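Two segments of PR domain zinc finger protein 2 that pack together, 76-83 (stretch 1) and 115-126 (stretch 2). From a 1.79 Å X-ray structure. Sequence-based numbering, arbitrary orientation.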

# COMPACT_ATOMS: atom_id res chain seq x y z
N MET A 76 -1.61 -3.83 6.76
CA MET A 76 -0.60 -4.70 7.40
C MET A 76 0.01 -5.73 6.47
O MET A 76 -0.61 -6.14 5.47
N TRP A 77 1.23 -6.17 6.81
CA TRP A 77 1.91 -7.31 6.16
C TRP A 77 2.42 -8.26 7.26
O TRP A 77 2.67 -7.83 8.39
N GLU A 78 2.63 -9.52 6.89
CA GLU A 78 3.21 -10.49 7.87
C GLU A 78 4.66 -10.79 7.55
O GLU A 78 5.01 -11.04 6.38
N VAL A 79 5.53 -10.74 8.57
CA VAL A 79 6.97 -10.92 8.37
C VAL A 79 7.47 -11.77 9.53
O VAL A 79 7.07 -11.53 10.66
N TYR A 80 8.32 -12.74 9.23
CA TYR A 80 8.85 -13.68 10.24
C TYR A 80 10.11 -13.11 10.87
O TYR A 80 11.03 -12.67 10.15
N TYR A 81 10.18 -13.20 12.21
CA TYR A 81 11.40 -12.81 12.96
C TYR A 81 11.94 -14.01 13.77
O TYR A 81 11.25 -14.50 14.65
N PRO A 82 13.17 -14.44 13.48
CA PRO A 82 13.73 -15.64 14.16
C PRO A 82 13.64 -15.54 15.68
O PRO A 82 14.05 -14.51 16.25
N ASN A 83 13.09 -16.57 16.34
CA ASN A 83 13.00 -16.65 17.81
C ASN A 83 11.99 -15.69 18.47
O ASN A 83 11.89 -15.64 19.72
N PHE A 115 4.05 -5.13 -6.69
CA PHE A 115 4.08 -6.44 -5.98
C PHE A 115 5.04 -6.36 -4.79
O PHE A 115 5.99 -5.55 -4.81
N PRO A 116 4.79 -7.19 -3.75
CA PRO A 116 5.63 -7.12 -2.54
C PRO A 116 6.89 -8.00 -2.65
O PRO A 116 6.88 -9.06 -3.28
N LEU A 117 7.97 -7.55 -2.03
CA LEU A 117 9.16 -8.38 -1.90
C LEU A 117 9.87 -8.07 -0.57
O LEU A 117 9.86 -6.92 -0.09
N GLU A 118 10.39 -9.10 0.08
CA GLU A 118 11.00 -8.92 1.40
C GLU A 118 12.51 -8.77 1.26
O GLU A 118 13.14 -9.59 0.60
N ILE A 119 13.07 -7.71 1.87
CA ILE A 119 14.53 -7.49 1.93
C ILE A 119 14.90 -7.04 3.35
O ILE A 119 14.28 -6.09 3.88
N ASN A 120 15.91 -7.68 3.95
CA ASN A 120 16.27 -7.42 5.35
C ASN A 120 15.08 -7.37 6.34
O ASN A 120 14.97 -6.48 7.21
N ARG A 121 14.19 -8.37 6.21
CA ARG A 121 13.04 -8.51 7.09
C ARG A 121 12.10 -7.31 7.09
O ARG A 121 11.50 -6.97 8.13
N ALA A 122 11.98 -6.68 5.92
CA ALA A 122 10.94 -5.65 5.69
C ALA A 122 10.31 -5.80 4.30
O ALA A 122 10.98 -6.22 3.35
N ILE A 123 9.05 -5.38 4.18
CA ILE A 123 8.36 -5.39 2.89
C ILE A 123 8.66 -4.13 2.07
O ILE A 123 8.53 -3.02 2.58
N TYR A 124 9.06 -4.31 0.81
CA TYR A 124 9.16 -3.22 -0.17
C TYR A 124 8.14 -3.49 -1.29
O TYR A 124 7.71 -4.64 -1.47
N TYR A 125 7.79 -2.46 -2.05
CA TYR A 125 6.86 -2.59 -3.18
C TYR A 125 7.69 -2.35 -4.45
O TYR A 125 8.47 -1.37 -4.50
N LYS A 126 7.54 -3.22 -5.45
CA LYS A 126 8.28 -3.08 -6.72
C LYS A 126 7.27 -2.95 -7.86
O LYS A 126 6.21 -3.58 -7.80

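Stretch 2 is a β-hairpin, its two strands joined by backbone hydrogen bonds and turning around N120 and R121. Strand 76-81 of stretch 1 crosses the second strand of the hairpin at 135° between their N-to-C directions. The axes come no closer than 7.9 Å, and no backbone hydrogen bond links the two stretches. Side chains make most of the contact, with help from waters and the backbone O of R121. It buries 507 Å² in total.

F115 points away from stretch 1 and makes no contact. P116 points toward it. Its ring, C-gamma endo, lies against the indole of W77, with CG of P116 3.7 Å from CH2 of W77. CB of P116 is 4.1 Å from the centroid of the six-membered ring of W77, an off-centre CH-pi contact.

E118 points toward stretch 1 with chi1 t and chi2 t. Its OE1 is 4.2 Å from CG1 of V79, but its main links run through water. Water 1 donates to OE1 of E118 (2.9 Å) and to O of E78 (2.7 Å). Water 2 donates to OE1 of E118 (2.4 Å) and accepts from N of Y80 (3.0 Å). Water 3 donates to OE2 of E118 (2.7 Å) and to O of Y80 (2.5 Å). The carboxylate is thus tied to the backbone of stretch 1 without touching it.

I119 and N120 are out of reach. R121 points toward stretch 1 and loses 106 Å² to it, the largest share in stretch 2. Its chi1 is m, and chi2 and chi3 are both t, so the chain is extended. NH2 of R121 donates to water 3 (2.7 Å), joining the same network. CG of P82 lies over one face of the guanidinium, 3.6 Å from NH1 of R121. The backbone O of R121 is 3.6 Å from CG1 of V79 and 3.1 Å from OH of Y81.

A122 points away. I123 points toward stretch 1 with chi1 m and chi2 m. Its CG1 is 3.8 Å from CB of W77 and 3.9 Å from CG2 of V79, whose chi1 is t. Its CG2 sits squarely over the five-membered ring of W77, 4.0 Å from the centroid.

Y125, chi1 m, leaves its backbone sideways, but its end comes nearer. NE1 of W77, also chi1 m, donates a hydrogen bond to OH of Y125 (2.9 Å, 155°), so the indole NH has a polar partner within an otherwise apolar contact. CE1 of Y125 also packs 3.7 Å from CZ2 of W77.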

# COMPACT_ATOMS: atom_id res chain seq x y z
CB MET A 76 -1.22 -5.42 8.63
CG MET A 76 -2.08 -6.68 8.30
SD MET A 76 -1.13 -8.26 8.36
CE MET A 76 -2.39 -9.49 8.11
CB TRP A 77 3.09 -6.84 5.29
CG TRP A 77 2.61 -6.12 4.02
CD1 TRP A 77 2.43 -4.76 3.87
CD2 TRP A 77 2.26 -6.72 2.77
NE1 TRP A 77 1.96 -4.49 2.59
CE2 TRP A 77 1.85 -5.66 1.90
CE3 TRP A 77 2.21 -8.04 2.30
CZ2 TRP A 77 1.42 -5.90 0.57
CZ3 TRP A 77 1.78 -8.29 0.97
CH2 TRP A 77 1.35 -7.20 0.14
CB GLU A 78 2.33 -11.76 7.90
CG GLU A 78 0.90 -11.43 8.39
CD GLU A 78 -0.04 -12.61 8.39
OE1 GLU A 78 0.13 -13.48 9.28
OE2 GLU A 78 -0.97 -12.64 7.54
CB VAL A 79 7.74 -9.56 8.40
CG1 VAL A 79 9.25 -9.79 8.32
CG2 VAL A 79 7.25 -8.64 7.21
CB TYR A 80 9.22 -15.01 9.56
CG TYR A 80 9.87 -16.03 10.49
CD1 TYR A 80 9.10 -16.75 11.39
CD2 TYR A 80 11.26 -16.22 10.49
CE1 TYR A 80 9.67 -17.68 12.28
CE2 TYR A 80 11.86 -17.18 11.38
CZ TYR A 80 11.06 -17.89 12.25
OH TYR A 80 11.61 -18.82 13.13
CB TYR A 81 11.10 -11.63 13.90
CG TYR A 81 10.76 -10.39 13.09
CD1 TYR A 81 11.74 -9.48 12.71
CD2 TYR A 81 9.44 -10.18 12.65
CE1 TYR A 81 11.43 -8.36 11.91
CE2 TYR A 81 9.12 -9.09 11.84
CZ TYR A 81 10.11 -8.17 11.48
OH TYR A 81 9.76 -7.06 10.66
CB PRO A 82 15.20 -15.61 13.77
CG PRO A 82 15.26 -14.81 12.53
CD PRO A 82 14.12 -13.86 12.52
CB ASN A 83 14.41 -16.50 18.44
CG ASN A 83 15.38 -17.48 17.83
OD1 ASN A 83 15.09 -18.68 17.79
ND2 ASN A 83 16.53 -16.99 17.30
CB PHE A 115 4.47 -7.61 -6.90
CG PHE A 115 5.89 -7.55 -7.44
CD1 PHE A 115 6.94 -8.20 -6.78
CD2 PHE A 115 6.17 -6.89 -8.66
CE1 PHE A 115 8.25 -8.17 -7.30
CE2 PHE A 115 7.48 -6.85 -9.18
CZ PHE A 115 8.52 -7.50 -8.49
CB PRO A 116 4.69 -7.63 -1.43
CG PRO A 116 3.86 -8.67 -2.12
CD PRO A 116 3.70 -8.18 -3.59
CB LEU A 117 10.08 -8.21 -3.09
CG LEU A 117 10.96 -6.99 -3.18
CD1 LEU A 117 12.23 -7.26 -4.02
CD2 LEU A 117 10.15 -5.83 -3.79
CB GLU A 118 10.68 -10.12 2.31
CG GLU A 118 11.07 -9.91 3.75
CD GLU A 118 10.83 -11.12 4.62
OE1 GLU A 118 9.69 -11.67 4.59
OE2 GLU A 118 11.78 -11.50 5.36
CB ILE A 119 15.01 -6.35 0.97
CG1 ILE A 119 14.46 -6.54 -0.46
CG2 ILE A 119 16.54 -6.27 0.96
CD1 ILE A 119 14.63 -5.32 -1.34
CB ASN A 120 17.11 -6.15 5.47
CG ASN A 120 18.35 -6.19 4.58
OD1 ASN A 120 18.94 -7.26 4.38
ND2 ASN A 120 18.70 -5.05 3.99
CB ARG A 121 13.43 -8.93 8.53
CG ARG A 121 14.42 -10.09 8.54
CD ARG A 121 14.44 -10.88 9.85
NE ARG A 121 15.50 -11.88 9.80
CZ ARG A 121 15.39 -13.09 9.24
NH1 ARG A 121 16.44 -13.92 9.26
NH2 ARG A 121 14.25 -13.51 8.69
CB ALA A 122 11.53 -4.23 5.84
CB ILE A 123 6.83 -5.55 3.12
CG1 ILE A 123 6.55 -6.89 3.83
CG2 ILE A 123 6.03 -5.43 1.81
CD1 ILE A 123 6.90 -8.14 3.01
CB TYR A 124 10.57 -3.19 -0.78
CG TYR A 124 11.65 -2.76 0.20
CD1 TYR A 124 12.24 -1.48 0.11
CD2 TYR A 124 12.08 -3.62 1.23
CE1 TYR A 124 13.25 -1.09 1.05
CE2 TYR A 124 13.07 -3.24 2.13
CZ TYR A 124 13.65 -1.96 2.03
OH TYR A 124 14.65 -1.57 2.95
CB TYR A 125 5.75 -1.54 -3.11
CG TYR A 125 4.69 -1.70 -2.02
CD1 TYR A 125 4.61 -2.88 -1.24
CD2 TYR A 125 3.76 -0.70 -1.77
CE1 TYR A 125 3.60 -3.04 -0.26
CE2 TYR A 125 2.75 -0.84 -0.81
CZ TYR A 125 2.69 -2.02 -0.05
OH TYR A 125 1.68 -2.14 0.88
CB LYS A 126 9.20 -4.28 -6.93
CG LYS A 126 10.13 -4.12 -8.12
CD LYS A 126 11.12 -5.28 -8.26
CE LYS A 126 12.45 -4.96 -7.67
NZ LYS A 126 13.41 -6.06 -8.04
O HOH W 1 6.81 -11.72 4.50
O HOH W 2 9.12 -13.24 6.35
O HOH W 3 11.88 -12.67 7.79